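Local coordinates for protein mRNA-decapping enzyme subunit 1 (Saccharomyces cerevisiae, PDB 1Q67) that forms the decapping complex with DCP2 and supports removal of the 7-methylguanine cap from mRNA in normal turnover and nonsense-mediated decay, at residues B[42-47]-B[201-206]; B[59-64]-B[151-156]; B[63-68]-B[140-145]. All coordinates share one frame; numbering follows the deposited sequence.

Contact 1 (B[42-47]-B[201-206]); sequences PHASLY and YGIWIH
His43 meets His206 at one end of two antiparallel strands, 43-47 and 201-205, which lie side by side in the five-stranded sheet of this PH-like beta sandwich. His43 CB approaches His206 CB to 3.9 Å, and the carbonyl of His43 accepts the backbone N-H of His206. Both imidazoles touch the second subunit: His43 meets the rings of Trp204 and His206 of that subunit, and His206 meets its His206 and His43. Next along, Ala44 sits in a non-hydrogen-bonded pair with Ile205, and its CB rests 3.8 Å from Ile203 CG2. This inner face, with Leu46 and Ile203, is continued by Leu65 and, beyond Ile205, by Ile214 of helix 208-223. Ser45 and Trp204 form a hydrogen-bonded pair on the other face, bonded both ways; Ser45 N lies 2.8 Å from Trp204 O. The indole, its CG anti to the backbone N (chi1 179°), turns an edge to Ser45 CB, while Ser45 OG is held by Lys58 NZ. Leu46 then slants across Ile203, with Leu46 CD1 3.7 Å from Ile203 CG1. The same methyl also reaches the ring of Tyr201, where Leu46 CD1 and Tyr201 CD2 are 4.1 Å apart. Tyr47, paired with Gly202, lays its ring edge beside the glycine carbonyl, CD1 of Tyr47 standing 3.9 Å from Gly202 O. The bond from Gly202 N to Tyr47 O is nearly straight at its hydrogen, yet the donor stands 43° above the carbonyl plane, with Gly202 N 2.8 Å from Tyr47 O.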
ATOM      1  N   PRO B  42       7.819  -4.672   8.327  1.00 37.57           N
ATOM      2  CA  PRO B  42       8.136  -3.531   7.451  1.00 36.69           C
ATOM      3  C   PRO B  42       7.100  -3.045   6.447  1.00 36.78           C
ATOM      4  O   PRO B  42       6.878  -1.837   6.311  1.00 35.23           O
ATOM      5  CB  PRO B  42       9.415  -3.982   6.727  1.00 37.85           C
ATOM      6  CG  PRO B  42       9.961  -5.084   7.590  1.00 39.04           C
ATOM      7  CD  PRO B  42       8.737  -5.794   8.066  1.00 36.34           C
ATOM      8  N   HIS B  43       6.478  -3.976   5.733  1.00 36.83           N
ATOM      9  CA  HIS B  43       5.528  -3.595   4.698  1.00 38.71           C
ATOM     10  C   HIS B  43       4.193  -4.330   4.740  1.00 38.39           C
ATOM     11  O   HIS B  43       4.142  -5.552   4.602  1.00 40.43           O
ATOM     12  CB  HIS B  43       6.191  -3.809   3.336  1.00 40.46           C
ATOM     13  CG  HIS B  43       7.596  -3.290   3.269  1.00 44.76           C
ATOM     14  ND1 HIS B  43       7.894  -1.942   3.257  1.00 45.33           N
ATOM     15  CD2 HIS B  43       8.787  -3.936   3.282  1.00 45.85           C
ATOM     16  CE1 HIS B  43       9.204  -1.782   3.265  1.00 46.38           C
ATOM     17  NE2 HIS B  43       9.771  -2.976   3.281  1.00 47.99           N
ATOM     18  N   ALA B  44       3.118  -3.572   4.913  1.00 35.17           N
ATOM     19  CA  ALA B  44       1.772  -4.129   4.963  1.00 34.84           C
ATOM     20  C   ALA B  44       0.831  -3.144   4.293  1.00 32.71           C
ATOM     21  O   ALA B  44       0.949  -1.939   4.489  1.00 34.17           O
ATOM     22  CB  ALA B  44       1.349  -4.360   6.406  1.00 32.07           C
ATOM     23  N   SER B  45      -0.098  -3.657   3.499  1.00 31.91           N
ATOM     24  CA  SER B  45      -1.044  -2.804   2.794  1.00 32.48           C
ATOM     25  C   SER B  45      -2.463  -3.167   3.241  1.00 32.99           C
ATOM     26  O   SER B  45      -2.811  -4.345   3.338  1.00 32.59           O
ATOM     27  CB  SER B  45      -0.877  -2.992   1.280  1.00 30.08           C
ATOM     28  OG  SER B  45      -1.670  -2.058   0.572  1.00 35.46           O
ATOM     29  N   LEU B  46      -3.275  -2.147   3.497  1.00 33.03           N
ATOM     30  CA  LEU B  46      -4.630  -2.333   3.998  1.00 33.69           C
ATOM     31  C   LEU B  46      -5.783  -2.257   2.985  1.00 33.88           C
ATOM     32  O   LEU B  46      -5.846  -1.351   2.151  1.00 32.76           O
ATOM     33  CB  LEU B  46      -4.887  -1.311   5.118  1.00 31.94           C
ATOM     34  CG  LEU B  46      -6.166  -1.508   5.936  1.00 31.50           C
ATOM     35  CD1 LEU B  46      -6.022  -2.785   6.774  1.00 30.66           C
ATOM     36  CD2 LEU B  46      -6.406  -0.320   6.844  1.00 30.44           C
ATOM     37  N   TYR B  47      -6.696  -3.223   3.085  1.00 33.52           N
ATOM     38  CA  TYR B  47      -7.885  -3.283   2.241  1.00 34.01           C
ATOM     39  C   TYR B  47      -9.095  -3.509   3.140  1.00 34.87           C
ATOM     40  O   TYR B  47      -8.971  -4.032   4.247  1.00 32.76           O
ATOM     41  CB  TYR B  47      -7.838  -4.451   1.253  1.00 33.63           C
ATOM     42  CG  TYR B  47      -6.716  -4.419   0.250  1.00 35.82           C
ATOM     43  CD1 TYR B  47      -5.414  -4.753   0.621  1.00 34.88           C
ATOM     44  CD2 TYR B  47      -6.961  -4.085  -1.082  1.00 34.64           C
ATOM     45  CE1 TYR B  47      -4.385  -4.761  -0.311  1.00 35.80           C
ATOM     46  CE2 TYR B  47      -5.940  -4.091  -2.021  1.00 35.73           C
ATOM     47  CZ  TYR B  47      -4.657  -4.430  -1.631  1.00 37.07           C
ATOM     48  OH  TYR B  47      -3.645  -4.458  -2.565  1.00 40.07           O
ATOM     49  N   TYR B 201     -11.409  -6.450   7.348  1.00 34.65           N
ATOM     50  CA  TYR B 201     -10.242  -5.835   6.725  1.00 33.18           C
ATOM     51  C   TYR B 201      -9.305  -6.925   6.248  1.00 33.71           C
ATOM     52  O   TYR B 201      -9.278  -8.025   6.809  1.00 33.28           O
ATOM     53  CB  TYR B 201      -9.477  -4.934   7.707  1.00 31.66           C
ATOM     54  CG  TYR B 201     -10.234  -3.705   8.135  1.00 34.84           C
ATOM     55  CD1 TYR B 201     -11.140  -3.753   9.197  1.00 37.09           C
ATOM     56  CD2 TYR B 201     -10.067  -2.492   7.463  1.00 34.66           C
ATOM     57  CE1 TYR B 201     -11.862  -2.624   9.581  1.00 36.03           C
ATOM     58  CE2 TYR B 201     -10.785  -1.363   7.838  1.00 36.32           C
ATOM     59  CZ  TYR B 201     -11.681  -1.439   8.897  1.00 36.76           C
ATOM     60  OH  TYR B 201     -12.400  -0.327   9.265  1.00 40.00           O
ATOM     61  N   GLY B 202      -8.554  -6.613   5.196  1.00 34.32           N
ATOM     62  CA  GLY B 202      -7.583  -7.543   4.654  1.00 33.74           C
ATOM     63  C   GLY B 202      -6.225  -6.855   4.690  1.00 34.71           C
ATOM     64  O   GLY B 202      -6.096  -5.696   4.303  1.00 34.26           O
ATOM     65  N   ILE B 203      -5.206  -7.552   5.171  1.00 35.38           N
ATOM     66  CA  ILE B 203      -3.889  -6.956   5.231  1.00 35.80           C
ATOM     67  C   ILE B 203      -2.899  -7.787   4.430  1.00 35.90           C
ATOM     68  O   ILE B 203      -2.668  -8.952   4.749  1.00 33.99           O
ATOM     69  CB  ILE B 203      -3.378  -6.843   6.690  1.00 36.73           C
ATOM     70  CG1 ILE B 203      -4.374  -6.051   7.544  1.00 35.61           C
ATOM     71  CG2 ILE B 203      -2.027  -6.134   6.711  1.00 37.94           C
ATOM     72  CD1 ILE B 203      -4.011  -6.014   9.023  1.00 35.39           C
ATOM     73  N   TRP B 204      -2.337  -7.192   3.376  1.00 36.41           N
ATOM     74  CA  TRP B 204      -1.340  -7.883   2.561  1.00 38.01           C
ATOM     75  C   TRP B 204       0.004  -7.602   3.212  1.00 37.52           C
ATOM     76  O   TRP B 204       0.378  -6.446   3.401  1.00 39.10           O
ATOM     77  CB  TRP B 204      -1.312  -7.356   1.119  1.00 40.25           C
ATOM     78  CG  TRP B 204      -0.261  -8.045   0.285  1.00 44.49           C
ATOM     79  CD1 TRP B 204      -0.348  -9.286  -0.274  1.00 46.14           C
ATOM     80  CD2 TRP B 204       1.074  -7.582   0.025  1.00 45.95           C
ATOM     81  NE1 TRP B 204       0.848  -9.630  -0.858  1.00 47.59           N
ATOM     82  CE2 TRP B 204       1.738  -8.600  -0.694  1.00 47.91           C
ATOM     83  CE3 TRP B 204       1.773  -6.402   0.323  1.00 49.63           C
ATOM     84  CZ2 TRP B 204       3.076  -8.482  -1.111  1.00 50.04           C
ATOM     85  CZ3 TRP B 204       3.110  -6.281  -0.098  1.00 50.08           C
ATOM     86  CH2 TRP B 204       3.741  -7.315  -0.808  1.00 48.60           C
ATOM     87  N   ILE B 205       0.730  -8.654   3.556  1.00 38.98           N
ATOM     88  CA  ILE B 205       2.023  -8.489   4.190  1.00 42.44           C
ATOM     89  C   ILE B 205       3.127  -9.041   3.291  1.00 44.10           C
ATOM     90  O   ILE B 205       3.080 -10.193   2.871  1.00 43.04           O
ATOM     91  CB  ILE B 205       2.051  -9.194   5.559  1.00 43.25           C
ATOM     92  CG1 ILE B 205       0.995  -8.563   6.480  1.00 42.52           C
ATOM     93  CG2 ILE B 205       3.441  -9.087   6.169  1.00 43.19           C
ATOM     94  CD1 ILE B 205       0.848  -9.246   7.826  1.00 44.90           C
ATOM     95  N   HIS B 206       4.117  -8.202   2.998  1.00 47.49           N
ATOM     96  CA  HIS B 206       5.217  -8.596   2.128  1.00 51.04           C
ATOM     97  C   HIS B 206       6.058  -9.751   2.668  1.00 51.70           C
ATOM     98  O   HIS B 206       6.326 -10.704   1.944  1.00 52.27           O
ATOM     99  CB  HIS B 206       6.123  -7.402   1.834  1.00 54.79           C
ATOM    100  CG  HIS B 206       7.142  -7.681   0.776  1.00 59.53           C
ATOM    101  ND1 HIS B 206       6.806  -7.852  -0.551  1.00 61.55           N
ATOM    102  CD2 HIS B 206       8.475  -7.900   0.858  1.00 60.40           C
ATOM    103  CE1 HIS B 206       7.887  -8.169  -1.239  1.00 61.06           C
ATOM    104  NE2 HIS B 206       8.913  -8.206  -0.408  1.00 61.10           N
TER

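Contact 2 (B[59-64]-B[151-156]); sequences LEYQGV and DNFSMG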
ATOM      1  N   LEU B  59      -7.561   0.629   0.715  1.00 35.12           N
ATOM      2  CA  LEU B  59      -7.623   1.819   1.556  1.00 36.32           C
ATOM      3  C   LEU B  59      -6.273   2.531   1.484  1.00 37.10           C
ATOM      4  O   LEU B  59      -5.263   1.918   1.136  1.00 36.44           O
ATOM      5  CB  LEU B  59      -7.938   1.454   3.010  1.00 37.18           C
ATOM      6  CG  LEU B  59      -9.275   0.759   3.284  1.00 36.57           C
ATOM      7  CD1 LEU B  59      -9.479   0.658   4.790  1.00 34.96           C
ATOM      8  CD2 LEU B  59     -10.419   1.547   2.641  1.00 34.89           C
ATOM      9  N   GLU B  60      -6.256   3.813   1.834  1.00 37.15           N
ATOM     10  CA  GLU B  60      -5.030   4.608   1.768  1.00 40.70           C
ATOM     11  C   GLU B  60      -4.009   4.369   2.877  1.00 38.78           C
ATOM     12  O   GLU B  60      -3.462   5.319   3.427  1.00 40.44           O
ATOM     13  CB  GLU B  60      -5.378   6.103   1.728  1.00 43.44           C
ATOM     14  CG  GLU B  60      -6.259   6.509   0.554  1.00 50.44           C
ATOM     15  CD  GLU B  60      -6.224   8.012   0.274  1.00 54.84           C
ATOM     16  OE1 GLU B  60      -6.425   8.813   1.223  1.00 54.62           O
ATOM     17  OE2 GLU B  60      -6.000   8.388  -0.902  1.00 55.86           O
ATOM     18  N   TYR B  61      -3.750   3.115   3.217  1.00 37.51           N
ATOM     19  CA  TYR B  61      -2.772   2.835   4.261  1.00 34.60           C
ATOM     20  C   TYR B  61      -1.868   1.678   3.884  1.00 34.32           C
ATOM     21  O   TYR B  61      -2.346   0.602   3.513  1.00 35.28           O
ATOM     22  CB  TYR B  61      -3.462   2.522   5.592  1.00 34.95           C
ATOM     23  CG  TYR B  61      -4.365   3.626   6.091  1.00 33.49           C
ATOM     24  CD1 TYR B  61      -5.734   3.591   5.837  1.00 35.11           C
ATOM     25  CD2 TYR B  61      -3.848   4.715   6.797  1.00 31.91           C
ATOM     26  CE1 TYR B  61      -6.575   4.610   6.269  1.00 35.37           C
ATOM     27  CE2 TYR B  61      -4.679   5.750   7.237  1.00 33.45           C
ATOM     28  CZ  TYR B  61      -6.044   5.686   6.965  1.00 35.77           C
ATOM     29  OH  TYR B  61      -6.888   6.686   7.376  1.00 37.98           O
ATOM     30  N   GLN B  62      -0.563   1.927   3.964  1.00 32.92           N
ATOM     31  CA  GLN B  62       0.476   0.934   3.659  1.00 33.95           C
ATOM     32  C   GLN B  62       1.717   1.414   4.392  1.00 32.96           C
ATOM     33  O   GLN B  62       2.008   2.609   4.401  1.00 32.70           O
ATOM     34  CB  GLN B  62       0.849   0.897   2.172  1.00 35.78           C
ATOM     35  CG  GLN B  62      -0.270   1.088   1.190  1.00 41.57           C
ATOM     36  CD  GLN B  62      -0.903   2.451   1.289  1.00 36.91           C
ATOM     37  OE1 GLN B  62      -0.234   3.448   1.569  1.00 41.92           O
ATOM     38  NE2 GLN B  62      -2.198   2.507   1.051  1.00 39.36           N
ATOM     39  N   GLY B  63       2.464   0.487   4.970  1.00 31.53           N
ATOM     40  CA  GLY B  63       3.661   0.868   5.691  1.00 31.60           C
ATOM     41  C   GLY B  63       3.979  -0.109   6.799  1.00 31.89           C
ATOM     42  O   GLY B  63       3.692  -1.298   6.685  1.00 32.77           O
ATOM     43  N   VAL B  64       4.572   0.392   7.875  1.00 32.71           N
ATOM     44  CA  VAL B  64       4.929  -0.451   8.999  1.00 34.07           C
ATOM     45  C   VAL B  64       3.685  -0.852   9.793  1.00 34.54           C
ATOM     46  O   VAL B  64       2.859  -0.006  10.155  1.00 33.42           O
ATOM     47  CB  VAL B  64       5.920   0.262   9.941  1.00 34.08           C
ATOM     48  CG1 VAL B  64       6.309  -0.672  11.075  1.00 34.14           C
ATOM     49  CG2 VAL B  64       7.169   0.678   9.170  1.00 34.78           C
ATOM     50  N   ASP B 151       0.056   9.345   7.207  1.00 45.10           N
ATOM     51  CA  ASP B 151      -1.208   8.755   7.647  1.00 45.79           C
ATOM     52  C   ASP B 151      -1.037   7.479   8.476  1.00 43.06           C
ATOM     53  O   ASP B 151      -0.132   6.687   8.228  1.00 40.65           O
ATOM     54  CB  ASP B 151      -2.103   8.447   6.442  1.00 48.46           C
ATOM     55  CG  ASP B 151      -2.517   9.698   5.678  1.00 52.89           C
ATOM     56  OD1 ASP B 151      -2.329  10.817   6.216  1.00 53.44           O
ATOM     57  OD2 ASP B 151      -3.039   9.555   4.543  1.00 52.17           O
ATOM     58  N   ASN B 152      -1.914   7.297   9.459  1.00 42.03           N
ATOM     59  CA  ASN B 152      -1.901   6.105  10.309  1.00 41.29           C
ATOM     60  C   ASN B 152      -3.291   5.465  10.342  1.00 40.46           C
ATOM     61  O   ASN B 152      -4.304   6.156  10.247  1.00 39.59           O
ATOM     62  CB  ASN B 152      -1.534   6.434  11.763  1.00 40.96           C
ATOM     63  CG  ASN B 152      -0.188   7.119  11.906  1.00 41.72           C
ATOM     64  OD1 ASN B 152       0.795   6.738  11.275  1.00 39.70           O
ATOM     65  ND2 ASN B 152      -0.137   8.124  12.770  1.00 40.71           N
ATOM     66  N   PHE B 153      -3.317   4.141  10.476  1.00 37.82           N
ATOM     67  CA  PHE B 153      -4.556   3.387  10.602  1.00 36.00           C
ATOM     68  C   PHE B 153      -4.457   2.691  11.956  1.00 36.23           C
ATOM     69  O   PHE B 153      -3.456   2.027  12.241  1.00 35.38           O
ATOM     70  CB  PHE B 153      -4.701   2.318   9.512  1.00 34.65           C
ATOM     71  CG  PHE B 153      -5.905   1.426   9.709  1.00 33.97           C
ATOM     72  CD1 PHE B 153      -7.174   1.852   9.327  1.00 33.91           C
ATOM     73  CD2 PHE B 153      -5.779   0.193  10.350  1.00 35.13           C
ATOM     74  CE1 PHE B 153      -8.306   1.068   9.581  1.00 35.97           C
ATOM     75  CE2 PHE B 153      -6.905  -0.604  10.613  1.00 34.01           C
ATOM     76  CZ  PHE B 153      -8.170  -0.167  10.230  1.00 34.52           C
ATOM     77  N   SER B 154      -5.482   2.848  12.789  1.00 37.54           N
ATOM     78  CA  SER B 154      -5.498   2.227  14.115  1.00 39.32           C
ATOM     79  C   SER B 154      -6.687   1.306  14.319  1.00 39.43           C
ATOM     80  O   SER B 154      -7.790   1.602  13.867  1.00 40.13           O
ATOM     81  CB  SER B 154      -5.538   3.287  15.219  1.00 39.64           C
ATOM     82  OG  SER B 154      -4.246   3.775  15.492  1.00 43.59           O
ATOM     83  N   MET B 155      -6.449   0.197  15.013  1.00 39.89           N
ATOM     84  CA  MET B 155      -7.497  -0.772  15.327  1.00 40.24           C
ATOM     85  C   MET B 155      -7.238  -1.350  16.716  1.00 38.33           C
ATOM     86  O   MET B 155      -6.126  -1.791  17.017  1.00 37.50           O
ATOM     87  CB  MET B 155      -7.523  -1.915  14.307  1.00 41.20           C
ATOM     88  CG  MET B 155      -8.674  -2.885  14.545  1.00 45.87           C
ATOM     89  SD  MET B 155      -8.651  -4.382  13.521  1.00 52.17           S
ATOM     90  CE  MET B 155      -9.164  -3.707  11.940  1.00 51.53           C
ATOM     91  N   GLY B 156      -8.263  -1.342  17.563  1.00 37.19           N
ATOM     92  CA  GLY B 156      -8.106  -1.885  18.904  1.00 35.67           C
ATOM     93  C   GLY B 156      -8.378  -3.377  18.928  1.00 34.79           C
ATOM     94  O   GLY B 156      -9.184  -3.874  18.145  1.00 34.64           O
TER
HETATM   95  O   HOH W   1      -2.445   7.746   2.458  1.00 38.69           O
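Tyr61 lays one face of its ring over the CB of Phe153, a CH-pi contact in which Phe153 CB stands 3.8 Å from the centroid of the Tyr61 ring and 18° off its normal. The methylene is shifted toward the rim, and its nearest ring atom is Tyr61 CG, 3.7 Å from Phe153 CB. Phe153 carries its CG anti to the backbone N (chi1 174°), and its phenyl ring continues past the tyrosine instead of lying flat on it: the centroids of the Tyr61 and Phe153 rings are 5.6 Å apart and the planes are inclined at 56°. The two side chains cross at about a right angle. Farther round the phenol, the backbone and side chain before Phe153 close in obliquely. Tyr61 CE2 comes to 3.1 Å from Asn152 O, a close carbon-oxygen approach, and the same CE2 lies 3.8 Å from Asp151 CB. The polar link between the segments is a water, which donates one hydrogen to Glu60 O and the other to Asp151 OD2, at 2.8 Å from each. Glu60 O also accepts from Asn146 ND2, so this carbonyl at the chain's corner is gripped twice. The carboxylates of Glu60 and Asp151 come near each other, Glu60 OE1 and Asp151 OD2 being 4.8 Å apart, a proximity that would be somewhat unfavourable if both are charged. Phe153 also packs on Leu46 and meets the ring of Tyr201. The arrangement belongs to a corner of the PH-like beta sandwich: the short strand 61-62, between bends at Glu60 and Gly63, passes from one sheet to the other and packs against the edge strand 152-157.

Contact 3 (B[63-68]-B[140-145]); sequences GVLAIY and YGLIIL
Tyr68 has its CG between the backbone N and the carbonyl carbon (chi1 55°), and its ring lies over Gly141 of the neighbouring strand. There Gly141 CA stands 4.1 Å from the centroid of the Tyr68 ring, over the face, in a CH-pi contact. Gly141 O lies above the same ring, 3.4 Å from Tyr68 CD2. A side chain on Gly141 would run into this ring, since its CB would fall against Tyr68 CZ, so the phenol can settle on bare backbone. Ile143 extends the bed, with Ile143 CG2 3.8 Å from Tyr68 CE2. At the far end a water gives one hydrogen to Tyr68 OH at 2.7 Å and the other to Leu142 O at 2.9 Å, while Asp31 OD2 is a further partner of the hydroxyl. An alanine in place of Tyr68 would probably uncover Gly141 and leave the bridging water and Asp31 without their phenolic partner. On the opposite face Leu65 has CG anti to the backbone N (chi1 164°), and its CD1 wedges between two residues of the partner strand. Leu65 CD1 reaches Leu142 CG at 3.6 Å and Ile144 CG1 at 3.7 Å. Between the two faces, six backbone hydrogen bonds join the antiparallel strands at Val64-Leu145, Ala66-Ile143 and Tyr68-Gly141; the one from Val64 N to Leu145 O, beside the corner at Gly63, is the most bent. In the four-stranded sheet this is the central pair: strand 34-41 flanks 64-70, strand 152-157 flanks 140-146, and helix 208-223 packs on Leu65 and Ile67 through Ile214 and Leu217.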
ATOM      1  N   GLY B  63       2.464   0.487   4.970  1.00 31.53           N
ATOM      2  CA  GLY B  63       3.661   0.868   5.691  1.00 31.60           C
ATOM      3  C   GLY B  63       3.979  -0.109   6.799  1.00 31.89           C
ATOM      4  O   GLY B  63       3.692  -1.298   6.685  1.00 32.77           O
ATOM      5  N   VAL B  64       4.572   0.392   7.875  1.00 32.71           N
ATOM      6  CA  VAL B  64       4.929  -0.451   8.999  1.00 34.07           C
ATOM      7  C   VAL B  64       3.685  -0.852   9.793  1.00 34.54           C
ATOM      8  O   VAL B  64       2.859  -0.006  10.155  1.00 33.42           O
ATOM      9  CB  VAL B  64       5.920   0.262   9.941  1.00 34.08           C
ATOM     10  CG1 VAL B  64       6.309  -0.672  11.075  1.00 34.14           C
ATOM     11  CG2 VAL B  64       7.169   0.678   9.170  1.00 34.78           C
ATOM     12  N   LEU B  65       3.564  -2.150  10.052  1.00 34.13           N
ATOM     13  CA  LEU B  65       2.441  -2.690  10.799  1.00 35.25           C
ATOM     14  C   LEU B  65       2.957  -3.186  12.139  1.00 34.67           C
ATOM     15  O   LEU B  65       3.923  -3.943  12.193  1.00 35.08           O
ATOM     16  CB  LEU B  65       1.796  -3.849  10.028  1.00 38.23           C
ATOM     17  CG  LEU B  65       0.843  -4.806  10.768  1.00 39.11           C
ATOM     18  CD1 LEU B  65      -0.377  -4.065  11.276  1.00 38.65           C
ATOM     19  CD2 LEU B  65       0.417  -5.908   9.812  1.00 37.33           C
ATOM     20  N   ALA B  66       2.328  -2.747  13.221  1.00 31.52           N
ATOM     21  CA  ALA B  66       2.745  -3.186  14.542  1.00 31.96           C
ATOM     22  C   ALA B  66       1.547  -3.565  15.399  1.00 32.27           C
ATOM     23  O   ALA B  66       0.462  -3.008  15.241  1.00 31.66           O
ATOM     24  CB  ALA B  66       3.544  -2.085  15.245  1.00 30.53           C
ATOM     25  N   ILE B  67       1.767  -4.524  16.294  1.00 31.74           N
ATOM     26  CA  ILE B  67       0.760  -4.978  17.239  1.00 32.35           C
ATOM     27  C   ILE B  67       1.431  -4.801  18.589  1.00 32.74           C
ATOM     28  O   ILE B  67       2.560  -5.247  18.802  1.00 34.20           O
ATOM     29  CB  ILE B  67       0.381  -6.437  17.006  1.00 33.02           C
ATOM     30  CG1 ILE B  67      -0.387  -6.534  15.687  1.00 31.64           C
ATOM     31  CG2 ILE B  67      -0.475  -6.953  18.167  1.00 30.24           C
ATOM     32  CD1 ILE B  67      -0.595  -7.928  15.222  1.00 37.93           C
ATOM     33  N   TYR B  68       0.744  -4.135  19.501  1.00 31.51           N
ATOM     34  CA  TYR B  68       1.350  -3.855  20.785  1.00 31.17           C
ATOM     35  C   TYR B  68       0.368  -3.950  21.941  1.00 31.87           C
ATOM     36  O   TYR B  68      -0.844  -3.868  21.754  1.00 32.10           O
ATOM     37  CB  TYR B  68       1.947  -2.449  20.730  1.00 29.10           C
ATOM     38  CG  TYR B  68       0.921  -1.416  20.334  1.00 29.73           C
ATOM     39  CD1 TYR B  68       0.243  -0.677  21.299  1.00 31.32           C
ATOM     40  CD2 TYR B  68       0.608  -1.191  18.991  1.00 31.07           C
ATOM     41  CE1 TYR B  68      -0.712   0.264  20.946  1.00 29.71           C
ATOM     42  CE2 TYR B  68      -0.362  -0.251  18.623  1.00 29.92           C
ATOM     43  CZ  TYR B  68      -1.010   0.474  19.615  1.00 31.35           C
ATOM     44  OH  TYR B  68      -1.951   1.427  19.287  1.00 34.01           O
ATOM     45  N   TYR B 140      -4.982  -4.487  23.620  1.00 35.67           N
ATOM     46  CA  TYR B 140      -3.965  -4.501  22.579  1.00 35.19           C
ATOM     47  C   TYR B 140      -4.376  -3.606  21.434  1.00 34.54           C
ATOM     48  O   TYR B 140      -5.549  -3.259  21.287  1.00 35.84           O
ATOM     49  CB  TYR B 140      -3.751  -5.924  22.058  1.00 34.61           C
ATOM     50  CG  TYR B 140      -3.767  -6.963  23.150  1.00 33.35           C
ATOM     51  CD1 TYR B 140      -4.832  -7.868  23.269  1.00 34.79           C
ATOM     52  CD2 TYR B 140      -2.741  -7.028  24.086  1.00 34.01           C
ATOM     53  CE1 TYR B 140      -4.868  -8.808  24.298  1.00 32.91           C
ATOM     54  CE2 TYR B 140      -2.766  -7.959  25.116  1.00 33.97           C
ATOM     55  CZ  TYR B 140      -3.828  -8.845  25.219  1.00 35.38           C
ATOM     56  OH  TYR B 140      -3.839  -9.763  26.244  1.00 38.27           O
ATOM     57  N   GLY B 141      -3.395  -3.216  20.634  1.00 33.57           N
ATOM     58  CA  GLY B 141      -3.682  -2.358  19.509  1.00 30.38           C
ATOM     59  C   GLY B 141      -2.895  -2.765  18.290  1.00 30.61           C
ATOM     60  O   GLY B 141      -1.845  -3.403  18.377  1.00 30.68           O
ATOM     61  N   LEU B 142      -3.431  -2.411  17.135  1.00 31.39           N
ATOM     62  CA  LEU B 142      -2.773  -2.685  15.871  1.00 31.88           C
ATOM     63  C   LEU B 142      -2.673  -1.326  15.184  1.00 32.25           C
ATOM     64  O   LEU B 142      -3.600  -0.511  15.251  1.00 31.06           O
ATOM     65  CB  LEU B 142      -3.601  -3.667  15.033  1.00 30.85           C
ATOM     66  CG  LEU B 142      -3.171  -3.923  13.585  1.00 34.53           C
ATOM     67  CD1 LEU B 142      -3.661  -5.297  13.129  1.00 33.43           C
ATOM     68  CD2 LEU B 142      -3.740  -2.824  12.686  1.00 33.01           C
ATOM     69  N   ILE B 143      -1.538  -1.071  14.550  1.00 32.67           N
ATOM     70  CA  ILE B 143      -1.361   0.191  13.861  1.00 32.52           C
ATOM     71  C   ILE B 143      -0.519   0.027  12.601  1.00 31.48           C
ATOM     72  O   ILE B 143       0.386  -0.795  12.545  1.00 32.08           O
ATOM     73  CB  ILE B 143      -0.709   1.235  14.808  1.00 31.89           C
ATOM     74  CG1 ILE B 143      -0.732   2.618  14.165  1.00 31.57           C
ATOM     75  CG2 ILE B 143       0.713   0.809  15.174  1.00 28.45           C
ATOM     76  CD1 ILE B 143      -0.230   3.717  15.089  1.00 33.36           C
ATOM     77  N   ILE B 144      -0.874   0.784  11.573  1.00 32.34           N
ATOM     78  CA  ILE B 144      -0.126   0.785  10.333  1.00 32.48           C
ATOM     79  C   ILE B 144       0.318   2.235  10.145  1.00 33.79           C
ATOM     80  O   ILE B 144      -0.510   3.154  10.122  1.00 33.03           O
ATOM     81  CB  ILE B 144      -0.977   0.350   9.138  1.00 31.70           C
ATOM     82  CG1 ILE B 144      -1.351  -1.132   9.278  1.00 30.60           C
ATOM     83  CG2 ILE B 144      -0.186   0.557   7.851  1.00 30.30           C
ATOM     84  CD1 ILE B 144      -2.311  -1.615   8.220  1.00 30.67           C
ATOM     85  N   LEU B 145       1.627   2.434  10.037  1.00 33.51           N
ATOM     86  CA  LEU B 145       2.183   3.773   9.879  1.00 35.13           C
ATOM     87  C   LEU B 145       2.649   3.963   8.446  1.00 34.47           C
ATOM     88  O   LEU B 145       3.625   3.342   8.033  1.00 34.89           O
ATOM     89  CB  LEU B 145       3.372   3.954  10.828  1.00 35.48           C
ATOM     90  CG  LEU B 145       3.129   3.700  12.323  1.00 39.81           C
ATOM     91  CD1 LEU B 145       4.388   3.173  12.979  1.00 42.44           C
ATOM     92  CD2 LEU B 145       2.675   4.974  12.990  1.00 41.16           C
TER
HETATM   93  O   HOH W   2      -3.698   1.524  17.244  1.00 44.29           O

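In the fold
Contact 1 lies in the five-stranded sheet and contact 3 in the four-stranded one, their centres about 11 Å apart. Contact 2 stands at the corner where the chain passes between them, its centre about 9 Å from that of contact 1 and about 8 Å from that of contact 3. Gly63 and Val64 belong to both contacts 2 and 3. Probable backbone hydrogen bonds tie the three together: Ala44 O with Gly63 N, and Phe153 O with Ile144 N, each at 2.9 Å. A further probable bond between contacts 2 and 3 joins Met155 O to Leu142 N at 2.8 Å. Between the sheets, Leu65 CB packs on Ala44 CB.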